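Local coordinates for protein imidazoleglycerol-phosphate dehydratase (PDB 5DNL) that catalyses the dehydration of D-erythro-imidazoleglycerol phosphate to imidazole acetol phosphate, the sixth step of histidine biosynthesis, at manganese sites shared between subunits, at residues A[101-106]-A[118-123]; A[87-92]-A[145-150]; A[74-79]-A[169-174]. One frame throughout, in Å; residues are numbered along the deposited sequence.

Interaction 1 of 3, residues A[101-106]-A[118-123]. With MN (manganese (II) ion), chain D.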
loop_
_atom_site.group_PDB
_atom_site.type_symbol
_atom_site.label_atom_id
_atom_site.label_comp_id
_atom_site.label_asym_id
_atom_site.label_seq_id
_atom_site.Cartn_x
_atom_site.Cartn_y
_atom_site.Cartn_z
ATOM N N ALA A 101 -11.986 -19.950 30.395
ATOM C CA ALA A 101 -11.468 -20.774 29.315
ATOM C C ALA A 101 -10.985 -19.865 28.208
ATOM O O ALA A 101 -11.610 -18.853 27.904
ATOM C CB ALA A 101 -12.521 -21.713 28.786
ATOM N N ASN A 102 -9.882 -20.265 27.585
ATOM C CA ASN A 102 -9.394 -19.630 26.354
ATOM C C ASN A 102 -8.983 -20.773 25.448
ATOM O O ASN A 102 -7.993 -21.456 25.728
ATOM C CB ASN A 102 -8.239 -18.693 26.669
ATOM C CG ASN A 102 -7.631 -18.027 25.433
ATOM O OD1 ASN A 102 -7.717 -18.520 24.320
ATOM N ND2 ASN A 102 -6.991 -16.899 25.654
ATOM N N VAL A 103 -9.737 -20.962 24.372
ATOM C CA VAL A 103 -9.479 -21.996 23.375
ATOM C C VAL A 103 -9.079 -21.307 22.088
ATOM O O VAL A 103 -9.885 -20.586 21.497
ATOM C CB VAL A 103 -10.717 -22.885 23.175
ATOM C CG1 VAL A 103 -10.493 -23.926 22.081
ATOM C CG2 VAL A 103 -11.137 -23.545 24.492
ATOM N N ASP A 104 -7.828 -21.501 21.683
ATOM C CA ASP A 104 -7.228 -20.857 20.521
ATOM C C ASP A 104 -6.718 -21.967 19.600
ATOM O O ASP A 104 -5.590 -22.467 19.773
ATOM C CB ASP A 104 -6.098 -19.937 20.981
ATOM C CG ASP A 104 -5.447 -19.173 19.836
ATOM O OD1 ASP A 104 -6.013 -19.129 18.735
ATOM O OD2 ASP A 104 -4.344 -18.639 20.059
ATOM N N VAL A 105 -7.563 -22.334 18.643
ATOM C CA VAL A 105 -7.236 -23.314 17.613
ATOM C C VAL A 105 -7.410 -22.706 16.232
ATOM O O VAL A 105 -8.029 -21.630 16.071
ATOM C CB VAL A 105 -8.078 -24.608 17.762
ATOM C CG1 VAL A 105 -7.815 -25.246 19.108
ATOM C CG2 VAL A 105 -9.571 -24.355 17.606
ATOM N N ASN A 106 -6.855 -23.391 15.244
ATOM C CA ASN A 106 -6.855 -22.915 13.864
ATOM C C ASN A 106 -6.955 -24.130 12.970
ATOM O O ASN A 106 -5.949 -24.753 12.618
ATOM C CB ASN A 106 -5.597 -22.096 13.553
ATOM C CG ASN A 106 -5.628 -21.482 12.162
ATOM O OD1 ASN A 106 -6.601 -21.606 11.435
ATOM N ND2 ASN A 106 -4.550 -20.803 11.799
ATOM N N LEU A 118 -18.426 -26.519 19.470
ATOM C CA LEU A 118 -18.668 -27.614 20.406
ATOM C C LEU A 118 -17.472 -27.814 21.328
ATOM O O LEU A 118 -17.646 -28.022 22.542
ATOM C CB LEU A 118 -19.000 -28.892 19.656
ATOM C CG LEU A 118 -20.269 -28.861 18.805
ATOM C CD1 LEU A 118 -20.468 -30.190 18.082
ATOM C CD2 LEU A 118 -21.511 -28.519 19.606
ATOM N N LEU A 119 -16.259 -27.722 20.785
ATOM C CA LEU A 119 -15.060 -27.794 21.628
ATOM C C LEU A 119 -15.059 -26.716 22.684
ATOM O O LEU A 119 -14.869 -26.981 23.876
ATOM C CB LEU A 119 -13.784 -27.717 20.803
ATOM C CG LEU A 119 -12.493 -27.616 21.607
ATOM C CD1 LEU A 119 -12.240 -28.874 22.427
ATOM C CD2 LEU A 119 -11.334 -27.359 20.653
ATOM N N LYS A 120 -15.301 -25.483 22.247
ATOM C CA LYS A 120 -15.289 -24.338 23.168
ATOM C C LYS A 120 -16.359 -24.484 24.243
ATOM O O LYS A 120 -16.116 -24.160 25.414
ATOM C CB LYS A 120 -15.468 -23.002 22.444
ATOM C CG LYS A 120 -14.242 -22.548 21.688
ATOM C CD LYS A 120 -14.480 -21.182 21.055
ATOM C CE LYS A 120 -13.224 -20.615 20.432
ATOM N NZ LYS A 120 -13.534 -19.320 19.765
ATOM N N GLU A 121 -17.542 -24.960 23.866
ATOM C CA GLU A 121 -18.620 -25.077 24.848
ATOM C C GLU A 121 -18.369 -26.212 25.846
ATOM O O GLU A 121 -18.678 -26.074 27.043
ATOM C CB GLU A 121 -19.976 -25.150 24.165
ATOM C CG GLU A 121 -20.352 -23.808 23.581
ATOM C CD GLU A 121 -20.468 -22.752 24.650
ATOM O OE1 GLU A 121 -21.448 -22.769 25.436
ATOM O OE2 GLU A 121 -19.524 -21.941 24.758
ATOM N N PHE A 122 -17.773 -27.304 25.393
ATOM C CA PHE A 122 -17.347 -28.336 26.335
ATOM C C PHE A 122 -16.323 -27.774 27.339
ATOM O O PHE A 122 -16.432 -27.995 28.554
ATOM C CB PHE A 122 -16.744 -29.546 25.596
ATOM C CG PHE A 122 -16.000 -30.493 26.514
ATOM C CD1 PHE A 122 -16.686 -31.449 27.244
ATOM C CD2 PHE A 122 -14.633 -30.392 26.678
ATOM C CE1 PHE A 122 -16.014 -32.293 28.126
ATOM C CE2 PHE A 122 -13.960 -31.232 27.541
ATOM C CZ PHE A 122 -14.647 -32.176 28.266
ATOM N N VAL A 123 -15.316 -27.058 26.839
ATOM C CA VAL A 123 -14.236 -26.541 27.684
ATOM C C VAL A 123 -14.755 -25.496 28.664
ATOM O O VAL A 123 -14.398 -25.512 29.859
ATOM C CB VAL A 123 -13.043 -26.010 26.858
ATOM C CG1 VAL A 123 -11.985 -25.423 27.767
ATOM C CG2 VAL A 123 -12.429 -27.140 26.027
HETATM MN MN MN D . -23.621 -22.657 25.311
HETATM O O HOH W 1 -23.853 -21.617 27.240
#
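Strand 100-104, helix 116-130 and strand 133-140 form a beta-alpha-beta unit, and this contact is the one between its first strand and its helix. The helix segment 118-123 runs back along the strand, with 157° between their directions and a closest axis approach of 8.8 Å. V103 carries the packing, because each of its three side-chain carbons has a different partner. Its CB lies 3.8 Å from CG of K120, where the two side chains cross obliquely. CG1, anti to the backbone N, meets CD2 of L119 at 3.8 Å, also on an oblique crossing. CG2, anti to the carbonyl carbon, meets V123 tip to tip, 3.9 Å from both its CB and its CG1.

K120 contributes carbon rather than charge here. Its chain is extended beyond CG, so the methylenes run past the strand and CE comes 3.5 Å from the carbonyl O of V103. NZ is carried on to a salt bridge with D109 of a second subunit. The next residue, E121, faces elsewhere: its chain bends at chi2 (-62°) and OE1 binds a manganese ion also held by a water, by H52 and E56 of the same chain and by H146 of the second subunit, among others. At the start of the strand the apolar seam closes with CB of A101 resting 3.9 Å from CG1 of V123.

Interaction 2 of 3, residues A[87-92]-A[145-150]. With MN (manganese (II) ion), chain E; MN (manganese (II) ion), chain B; 5DL ([(2S)-2-hydroxy-3-(1H-1,2,4-triazol-1-yl)propyl]phosphonic acid), chain F.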
loop_
_atom_site.group_PDB
_atom_site.type_symbol
_atom_site.label_atom_id
_atom_site.label_comp_id
_atom_site.label_asym_id
_atom_site.label_seq_id
_atom_site.Cartn_x
_atom_site.Cartn_y
_atom_site.Cartn_z
ATOM N N ALA A 87 -0.804 -32.022 14.306
ATOM C CA ALA A 87 -1.279 -31.202 15.429
ATOM C C ALA A 87 -0.283 -31.197 16.575
ATOM O O ALA A 87 0.360 -32.222 16.865
ATOM C CB ALA A 87 -2.638 -31.673 15.934
ATOM N N LEU A 88 -0.175 -30.053 17.240
ATOM C CA LEU A 88 0.604 -29.939 18.473
ATOM C C LEU A 88 -0.135 -28.959 19.357
ATOM O O LEU A 88 -0.281 -27.802 18.972
ATOM C CB LEU A 88 2.023 -29.458 18.169
ATOM C CG LEU A 88 2.967 -29.419 19.374
ATOM C CD1 LEU A 88 3.224 -30.826 19.874
ATOM C CD2 LEU A 88 4.262 -28.723 18.976
ATOM N N VAL A 89 -0.663 -29.412 20.485
ATOM C CA VAL A 89 -1.596 -28.612 21.268
ATOM C C VAL A 89 -1.128 -28.552 22.715
ATOM O O VAL A 89 -0.881 -29.587 23.330
ATOM C CB VAL A 89 -3.012 -29.189 21.188
ATOM C CG1 VAL A 89 -3.985 -28.366 22.038
ATOM C CG2 VAL A 89 -3.509 -29.264 19.755
ATOM N N LEU A 90 -1.019 -27.330 23.227
ATOM C CA LEU A 90 -0.713 -27.089 24.630
ATOM C C LEU A 90 -2.017 -26.951 25.420
ATOM O O LEU A 90 -2.931 -26.216 25.012
ATOM C CB LEU A 90 0.133 -25.820 24.773
ATOM C CG LEU A 90 0.287 -25.247 26.192
ATOM C CD1 LEU A 90 0.999 -26.182 27.159
ATOM C CD2 LEU A 90 1.009 -23.914 26.100
ATOM N N VAL A 91 -2.119 -27.689 26.530
ATOM C CA VAL A 91 -3.249 -27.615 27.433
ATOM C C VAL A 91 -2.703 -27.268 28.804
ATOM O O VAL A 91 -1.785 -27.927 29.302
ATOM C CB VAL A 91 -4.040 -28.930 27.496
ATOM C CG1 VAL A 91 -5.186 -28.801 28.510
ATOM C CG2 VAL A 91 -4.562 -29.262 26.124
ATOM N N SER A 92 -3.233 -26.204 29.398
ATOM C CA SER A 92 -2.773 -25.766 30.714
ATOM C C SER A 92 -3.963 -25.546 31.613
ATOM O O SER A 92 -4.902 -24.818 31.238
ATOM C CB SER A 92 -1.956 -24.473 30.573
ATOM O OG SER A 92 -1.458 -24.004 31.832
ATOM N N HIS A 145 -9.639 -33.218 13.371
ATOM C CA HIS A 145 -9.716 -34.368 14.281
ATOM C C HIS A 145 -8.436 -34.432 15.095
ATOM O O HIS A 145 -8.482 -34.640 16.319
ATOM C CB HIS A 145 -9.884 -35.631 13.431
ATOM C CG HIS A 145 -10.166 -36.899 14.172
ATOM N ND1 HIS A 145 -11.072 -37.810 13.683
ATOM C CD2 HIS A 145 -9.605 -37.477 15.259
ATOM C CE1 HIS A 145 -11.099 -38.874 14.468
ATOM N NE2 HIS A 145 -10.216 -38.701 15.426
ATOM N N HIS A 146 -7.286 -34.250 14.447
ATOM C CA HIS A 146 -6.006 -34.322 15.156
ATOM C C HIS A 146 -5.906 -33.207 16.213
ATOM O O HIS A 146 -5.462 -33.443 17.336
ATOM C CB HIS A 146 -4.831 -34.239 14.208
ATOM C CG HIS A 146 -4.756 -35.379 13.245
ATOM N ND1 HIS A 146 -4.004 -35.326 12.090
ATOM C CD2 HIS A 146 -5.344 -36.601 13.260
ATOM C CE1 HIS A 146 -4.110 -36.472 11.450
ATOM N NE2 HIS A 146 -4.930 -37.258 12.122
ATOM N N ILE A 147 -6.354 -32.007 15.857
ATOM C CA ILE A 147 -6.321 -30.860 16.773
ATOM C C ILE A 147 -7.242 -31.091 17.966
ATOM O O ILE A 147 -6.832 -30.925 19.124
ATOM C CB ILE A 147 -6.674 -29.542 16.038
ATOM C CG1 ILE A 147 -5.569 -29.188 15.047
ATOM C CG2 ILE A 147 -6.884 -28.410 17.027
ATOM C CD1 ILE A 147 -5.970 -28.177 13.981
ATOM N N VAL A 148 -8.489 -31.456 17.692
ATOM C CA VAL A 148 -9.487 -31.595 18.759
ATOM C C VAL A 148 -9.133 -32.807 19.642
ATOM O O VAL A 148 -9.179 -32.719 20.879
ATOM C CB VAL A 148 -10.895 -31.671 18.184
ATOM C CG1 VAL A 148 -11.938 -31.968 19.256
ATOM C CG2 VAL A 148 -11.253 -30.357 17.503
ATOM N N GLU A 149 -8.771 -33.936 19.032
ATOM C CA GLU A 149 -8.408 -35.096 19.854
ATOM C C GLU A 149 -7.151 -34.809 20.681
ATOM O O GLU A 149 -7.088 -35.217 21.834
ATOM C CB GLU A 149 -8.254 -36.379 19.027
ATOM C CG GLU A 149 -8.134 -37.630 19.877
ATOM C CD GLU A 149 -8.116 -38.901 19.095
ATOM O OE1 GLU A 149 -8.437 -38.902 17.878
ATOM O OE2 GLU A 149 -7.702 -39.910 19.722
ATOM N N ALA A 150 -6.148 -34.131 20.121
ATOM C CA ALA A 150 -4.990 -33.746 20.922
ATOM C C ALA A 150 -5.394 -32.885 22.127
ATOM O O ALA A 150 -4.866 -33.050 23.219
ATOM C CB ALA A 150 -3.950 -33.034 20.074
HETATM MN MN MN E . -9.270 -40.453 16.659
HETATM MN MN MN B . -5.427 -39.393 11.431
HETATM N N1 5DL F . -7.539 -40.210 15.260
HETATM C C3 5DL F . -5.428 -40.482 14.532
HETATM N N2 5DL F . -6.260 -40.595 15.575
HETATM C C8 5DL F . -5.931 -42.747 18.730
HETATM C C7 5DL F . -6.503 -42.342 17.370
HETATM C C6 5DL F . -5.833 -41.063 16.889
HETATM C C5 5DL F . -7.434 -39.864 13.972
HETATM O O10 5DL F . -3.760 -43.849 17.610
HETATM P P9 5DL F . -4.140 -43.029 18.796
HETATM O O11 5DL F . -3.867 -43.702 20.120
HETATM O O12 5DL F . -3.427 -41.685 18.781
HETATM O O13 5DL F . -7.920 -42.130 17.444
HETATM N N4 5DL F . -6.178 -40.012 13.490
HETATM O O HOH W 2 -3.524 -40.222 12.170
#
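Helix 144-162 lies against a four-stranded mixed sheet, and this contact sets its first turns, whose HHxxE sequence binds metal, on strand 87-94. The short axes come within 7.6 Å and diverge by 29°. Packing is tightest at A87, whose CB presses on the helix backbone, 3.6 Å from the carbonyl O of H146. That methyl also touches CB of H146 and CG1 of I147, so a small residue lets the main chains come close. CG2 of V89, anti to its carbonyl carbon, reaches CB of A150 at 3.8 Å. The same CG2 also touches the carbonyl O of I147 but lies loosely, 4.4 Å, from its CG2, and V91 points at the helix without touching it.

The rings of H145 and H146 and the E149 carboxylate lead away from the strand to metals and ligand. H145 NE2 and E149 OE1 bind one manganese with H29 and with H53 of a third subunit; H146 NE2 binds the other with a water and H52, E56 and E121 of that subunit. With the metal on NE2 and D86 hydrogen-bonded to ND1, the H146 ring is held from both sides, and the acid probably makes NE2 a better donor. The inhibitor binds the first ion through N1 and hydroxyl O13 and the second through N4; its C5 lies 3.3 Å above the H145 ring plane, offset toward the rim.

Interaction 3 of 3, residues A[74-79]-A[169-174]. With 5DL ([(2S)-2-hydroxy-3-(1H-1,2,4-triazol-1-yl)propyl]phosphonic acid), chain I.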
loop_
_atom_site.group_PDB
_atom_site.type_symbol
_atom_site.label_atom_id
_atom_site.label_comp_id
_atom_site.label_asym_id
_atom_site.label_seq_id
_atom_site.Cartn_x
_atom_site.Cartn_y
_atom_site.Cartn_z
ATOM N N PHE A 74 -4.974 -30.523 46.843
ATOM C CA PHE A 74 -4.693 -31.047 45.509
ATOM C C PHE A 74 -3.630 -30.197 44.822
ATOM O O PHE A 74 -3.423 -29.033 45.182
ATOM C CB PHE A 74 -5.973 -31.128 44.663
ATOM C CG PHE A 74 -6.770 -29.869 44.663
ATOM C CD1 PHE A 74 -6.529 -28.870 43.734
ATOM C CD2 PHE A 74 -7.767 -29.655 45.611
ATOM C CE1 PHE A 74 -7.257 -27.700 43.757
ATOM C CE2 PHE A 74 -8.507 -28.486 45.629
ATOM C CZ PHE A 74 -8.240 -27.494 44.698
ATOM N N THR A 75 -2.983 -30.804 43.825
ATOM C CA THR A 75 -1.798 -30.265 43.165
ATOM C C THR A 75 -2.112 -28.956 42.400
ATOM O O THR A 75 -1.238 -28.091 42.287
ATOM C CB THR A 75 -1.202 -31.357 42.254
ATOM O OG1 THR A 75 -0.700 -32.434 43.092
ATOM C CG2 THR A 75 -0.058 -30.856 41.388
ATOM N N ARG A 76 -3.349 -28.827 41.918
ATOM C CA ARG A 76 -3.948 -27.574 41.370
ATOM C C ARG A 76 -3.542 -27.310 39.908
ATOM O O ARG A 76 -4.399 -27.004 39.085
ATOM C CB ARG A 76 -3.647 -26.341 42.239
ATOM C CG ARG A 76 -4.210 -25.049 41.679
ATOM C CD ARG A 76 -3.869 -23.868 42.555
ATOM N NE ARG A 76 -4.229 -22.638 41.845
ATOM C CZ ARG A 76 -3.910 -21.400 42.230
ATOM N NH1 ARG A 76 -3.270 -21.163 43.383
ATOM N NH2 ARG A 76 -4.279 -20.384 41.468
ATOM N N PHE A 77 -2.252 -27.384 39.627
ATOM C CA PHE A 77 -1.703 -27.102 38.312
ATOM C C PHE A 77 -1.367 -28.362 37.544
ATOM O O PHE A 77 -0.800 -29.299 38.112
ATOM C CB PHE A 77 -0.464 -26.255 38.458
ATOM C CG PHE A 77 -0.724 -24.908 39.054
ATOM C CD1 PHE A 77 -1.159 -23.874 38.248
ATOM C CD2 PHE A 77 -0.549 -24.668 40.415
ATOM C CE1 PHE A 77 -1.420 -22.623 38.778
ATOM C CE2 PHE A 77 -0.819 -23.414 40.945
ATOM C CZ PHE A 77 -1.241 -22.388 40.120
ATOM N N GLY A 78 -1.661 -28.385 36.249
ATOM C CA GLY A 78 -1.220 -29.428 35.373
ATOM C C GLY A 78 -1.195 -28.951 33.940
ATOM O O GLY A 78 -2.052 -28.174 33.532
ATOM N N ASN A 79 -0.174 -29.380 33.203
ATOM C CA ASN A 79 -0.016 -29.052 31.787
ATOM C C ASN A 79 0.187 -30.289 30.953
ATOM O O ASN A 79 0.631 -31.326 31.456
ATOM C CB ASN A 79 1.178 -28.146 31.545
ATOM C CG ASN A 79 1.117 -26.848 32.318
ATOM O OD1 ASN A 79 0.122 -26.106 32.249
ATOM N ND2 ASN A 79 2.187 -26.541 33.026
ATOM N N VAL A 169 -2.542 -26.696 50.832
ATOM C CA VAL A 169 -3.414 -25.852 50.014
ATOM C C VAL A 169 -2.480 -25.046 49.093
ATOM O O VAL A 169 -1.628 -24.271 49.567
ATOM C CB VAL A 169 -4.269 -24.893 50.864
ATOM C CG1 VAL A 169 -5.063 -23.940 49.980
ATOM C CG2 VAL A 169 -5.206 -25.681 51.785
ATOM N N GLU A 170 -2.621 -25.238 47.783
ATOM C CA GLU A 170 -1.646 -24.713 46.835
ATOM C C GLU A 170 -1.982 -23.278 46.411
ATOM O O GLU A 170 -2.223 -23.004 45.238
ATOM C CB GLU A 170 -1.562 -25.647 45.616
ATOM C CG GLU A 170 -0.965 -27.012 45.930
ATOM C CD GLU A 170 0.559 -26.983 46.135
ATOM O OE1 GLU A 170 1.227 -26.016 45.714
ATOM O OE2 GLU A 170 1.094 -27.979 46.688
ATOM N N SER A 171 -1.964 -22.357 47.371
ATOM C CA SER A 171 -2.146 -20.936 47.109
ATOM C C SER A 171 -1.488 -20.122 48.184
ATOM O O SER A 171 -1.698 -20.391 49.363
ATOM C CB SER A 171 -3.615 -20.576 47.087
ATOM O OG SER A 171 -3.803 -19.184 46.871
ATOM N N THR A 172 -0.775 -19.079 47.790
ATOM C CA THR A 172 -0.180 -18.157 48.744
ATOM C C THR A 172 -1.222 -17.382 49.530
ATOM O O THR A 172 -0.895 -16.861 50.604
ATOM C CB THR A 172 0.750 -17.149 48.061
ATOM O OG1 THR A 172 0.047 -16.440 47.027
ATOM C CG2 THR A 172 1.965 -17.843 47.472
ATOM N N LYS A 173 -2.443 -17.238 48.999
ATOM C CA LYS A 173 -3.468 -16.500 49.733
ATOM C C LYS A 173 -4.158 -17.359 50.800
ATOM O O LYS A 173 -4.988 -16.850 51.557
ATOM C CB LYS A 173 -4.458 -15.798 48.797
ATOM C CG LYS A 173 -5.542 -16.665 48.171
ATOM C CD LYS A 173 -6.256 -15.924 47.051
ATOM C CE LYS A 173 -7.350 -16.773 46.418
ATOM N NZ LYS A 173 -6.865 -18.010 45.744
ATOM N N GLY A 174 -3.822 -18.649 50.848
ATOM C CA GLY A 174 -4.272 -19.531 51.923
ATOM C C GLY A 174 -5.582 -20.243 51.661
ATOM O O GLY A 174 -5.959 -21.104 52.446
HETATM N N1 5DL I . -3.402 -12.072 41.765
HETATM C C3 5DL I . -5.074 -13.325 40.892
HETATM N N2 5DL I . -3.959 -13.316 41.610
HETATM C C8 5DL I . -2.696 -15.921 44.109
HETATM C C7 5DL I . -3.312 -14.578 43.681
HETATM C C6 5DL I . -3.356 -14.509 42.182
HETATM C C5 5DL I . -4.264 -11.290 41.084
HETATM O O10 5DL I . -5.077 -17.143 43.878
HETATM P P9 5DL I . -3.629 -17.404 43.625
HETATM O O11 5DL I . -3.095 -18.551 44.469
HETATM O O12 5DL I . -3.348 -17.655 42.148
HETATM O O13 5DL I . -2.526 -13.494 44.191
HETATM N N4 5DL I . -5.267 -12.040 40.560
HETATM O O HOH W 3 -4.307 -27.525 47.231
#
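Hydrogen bonds dominate where the residues leading into strand 77-84 meet the C-terminal loop 169-174. R76 reaches across with CG anti to its backbone N and the chain extended from CG to NE. NH1 gives the one direct hydrogen bond between the segments, to the carbonyl O of E170 at 2.8 Å, nearly straight and in both the guanidinium and the carbonyl planes. A bridging water adds a second tie, donating to F74 O and accepting from E170 N.

The charged and polar ends gather on the inhibitor's phosphonate. R76 NH1 also donates to O11 at 2.8 Å, while NH2 donates to O12 at 3.0 Å. S171 OG gives a 2.6 Å hydrogen bond to the same O11, and K173 NZ donates to O10 at 2.7 Å. D94 pairs with R76 NE, so acid, carbonyl and phosphonate together hold the guanidinium in place. An alanine at R76 would remove the whole guanidinium, and would probably both loosen loop 169-174 and weaken the grip on the phosphonate.

Van der Waals contact is limited to a few atoms. E170, bent at chi2 (-75°), sets CG 3.3 Å from the carbonyl O of F74, and its CB lies 4.0 Å from CB of R76. Over one guanidinium face, CZ of F77 sits 3.4 Å above the plane, toward the rim.

Local turns shape the loop: E170 centres an inverse gamma turn, and a type I turn runs from S171 to G174. Within it S171 OG accepts from K173 N, an ST turn. Completed by R98 and by K153 of a fourth subunit, the cluster of cationic side chains and a serine hydroxyl is the phosphonate-binding end of the inhibitor pocket, and probably receives the substrate's phosphate.

All three contacts reach the sheet that contains strands 77-84, 87-94 and 100-104. Interactions 1 and 2 are helix-on-sheet packing without a cross-segment hydrogen bond; they adjoin where V105 meets I147. Interaction 2 is fully buried, interaction 1 only partly so. Each helix sends metal-binding side chains to manganese sites completed by another subunit, and E121 and H146 of different subunits bind the same kind of ion. Interaction 3 lies farther from the chain centre, in loops buried against other subunits, and relies on hydrogen bonds and charge. It joins interaction 2 through neighbouring strands, with a probable hydrogen bond between S92 OG and N79 OD1.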